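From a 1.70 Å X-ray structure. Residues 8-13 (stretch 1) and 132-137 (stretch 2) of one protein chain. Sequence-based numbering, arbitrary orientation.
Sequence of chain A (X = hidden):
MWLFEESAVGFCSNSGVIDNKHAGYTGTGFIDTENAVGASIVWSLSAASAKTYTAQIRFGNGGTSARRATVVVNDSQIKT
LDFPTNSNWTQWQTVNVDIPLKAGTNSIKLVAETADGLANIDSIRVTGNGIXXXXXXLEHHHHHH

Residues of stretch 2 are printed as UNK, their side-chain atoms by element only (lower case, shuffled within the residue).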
# COMPACT_ATOMS: atom_id res chain seq x y z
N ALA A 8 1.97 -12.49 1.42
CA ALA A 8 3.01 -13.04 0.55
C ALA A 8 4.31 -12.44 1.07
O ALA A 8 4.28 -11.44 1.80
CB ALA A 8 2.77 -12.63 -0.92
N VAL A 9 5.46 -13.01 0.71
CA VAL A 9 6.73 -12.45 1.16
C VAL A 9 6.82 -10.99 0.73
O VAL A 9 6.38 -10.61 -0.35
CB VAL A 9 7.96 -13.31 0.65
CG1 VAL A 9 8.09 -13.22 -0.85
CG2 VAL A 9 9.23 -12.84 1.28
N GLY A 10 7.40 -10.14 1.59
CA GLY A 10 7.48 -8.71 1.30
C GLY A 10 6.39 -7.97 2.07
O GLY A 10 6.45 -6.75 2.23
N PHE A 11 5.39 -8.70 2.55
CA PHE A 11 4.30 -8.10 3.35
C PHE A 11 4.59 -8.30 4.82
O PHE A 11 4.75 -9.42 5.26
CB PHE A 11 2.95 -8.72 2.99
CG PHE A 11 1.81 -8.11 3.75
CD1 PHE A 11 1.20 -6.96 3.28
CD2 PHE A 11 1.36 -8.69 4.94
CE1 PHE A 11 0.14 -6.37 3.97
CE2 PHE A 11 0.29 -8.08 5.64
CZ PHE A 11 -0.30 -6.92 5.14
N CYS A 12 4.64 -7.21 5.60
CA CYS A 12 5.07 -7.31 6.99
C CYS A 12 3.94 -7.31 8.00
O CYS A 12 3.88 -8.18 8.86
CB CYS A 12 6.03 -6.17 7.35
SG CYS A 12 7.48 -6.15 6.25
N SER A 13 3.09 -6.31 7.92
CA SER A 13 2.07 -6.15 8.97
C SER A 13 0.97 -5.24 8.47
O SER A 13 1.13 -4.49 7.51
CB SER A 13 2.69 -5.56 10.28
OG SER A 13 3.16 -4.24 10.07
N UNK A 132 12.83 -6.81 -5.68
CA UNK A 132 12.34 -8.08 -5.14
C UNK A 132 11.79 -7.84 -3.74
O UNK A 132 12.03 -6.78 -3.17
c UNK A 132 13.97 -9.55 -6.41
c UNK A 132 13.46 -9.14 -5.02
o UNK A 132 14.54 -8.61 -4.26
N UNK A 133 11.09 -8.83 -3.18
CA UNK A 133 10.64 -8.72 -1.80
C UNK A 133 11.84 -8.90 -0.89
O UNK A 133 12.84 -9.46 -1.31
c UNK A 133 9.64 -9.88 -1.64
c UNK A 133 10.57 -10.02 -3.87
c UNK A 133 9.90 -10.80 -2.80
N UNK A 134 11.75 -8.40 0.34
CA UNK A 134 12.80 -8.58 1.35
C UNK A 134 12.21 -9.14 2.64
O UNK A 134 10.98 -9.09 2.83
c UNK A 134 13.52 -7.25 1.62
N UNK A 135 13.05 -9.68 3.52
CA UNK A 135 12.56 -10.17 4.80
C UNK A 135 12.00 -9.00 5.62
O UNK A 135 12.43 -7.86 5.47
c UNK A 135 13.69 -10.86 5.57
N UNK A 136 11.06 -9.31 6.51
CA UNK A 136 10.51 -8.32 7.43
C UNK A 136 11.47 -8.07 8.57
O UNK A 136 12.01 -9.01 9.11
c UNK A 136 9.20 -8.85 7.99
s UNK A 136 8.04 -9.14 6.67
N UNK A 137 11.67 -6.80 8.95
CA UNK A 137 12.59 -6.50 10.07
C UNK A 137 12.19 -7.19 11.37
O UNK A 137 11.03 -7.62 11.50
c UNK A 137 12.48 -4.98 10.23
c UNK A 137 11.17 -4.61 9.55
c UNK A 137 11.06 -5.57 8.40
O HOH W 1 9.04 -10.73 3.60

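Position 132 carries three side-chain atoms: a carbon next to the backbone that branches to one oxygen and one carbon. They lie out of reach of stretch 1, so nothing in this contact specifies them. The branching is that of threonine, T132.

Position 133 has three carbons that close a ring onto the backbone N. Its CB points toward stretch 1 and sits 3.6 Å from V9 O and 3.8 Å from G10 CA. Another ring carbon lies 3.6 Å from V9 CG1, an apolar touch between two compact side chains. The closed ring makes this residue proline, P133.

Position 134 has a single side-chain carbon, and that carbon points away from stretch 1. The backbone makes the contact instead: the O of position 134 lies 3.8 Å from G10 CA. It is alanine, A134. A water bridges the same pair of residues, accepting from G10 N at 2.7 Å and donating to A134 O at 2.7 Å. With no direct hydrogen bond between the stretches, this water supplies the polar link.

Position 135 again has one carbon, directed away from stretch 1 and touching nothing there. It is alanine, A135, a spacer as far as this contact is concerned.

Position 136 has one carbon followed by one sulfur, and its CB points toward stretch 1. The sulfur lies 3.1 Å from C12 SG and 3.6 Å from F11 O; this is cysteine, C136. The separation of C136 SG from C12 SG is too long for a disulfide, so the coordinates give a close approach of two sulfurs without the bond. Both cysteines adopt the m rotamer, and both CA-to-CB bonds point toward the other stretch.

Position 137 closes three carbons onto its own backbone N. Its CA-to-CB bond points sideways to stretch 1, and a ring carbon reaches C12 SG at 4.2 Å, a lighter touch beside the sulfur pair. The ring again means proline, P137, and the carbon is its CD.

The contact works from two anchor points, G10 near P133 and C12 near C136, with CA to CA separations of 4.4 and 5.6 Å. A type II turn from A8 to F11, closed by F11 N to A8 O at 3.0 Å, presents the first. Glycine suits G10 twice over: at its positive phi of 101° a CB would jam against the preceding carbonyl O, and an ideal CB on G10 would lie only 3.1 Å from P133 CB. The rule to read is economy: a bare turn residue admits a proline, a water joins the backbones, and two closely spaced sulfurs occupy the second anchor.

Stretch 2, residues 132-137: TPAACP
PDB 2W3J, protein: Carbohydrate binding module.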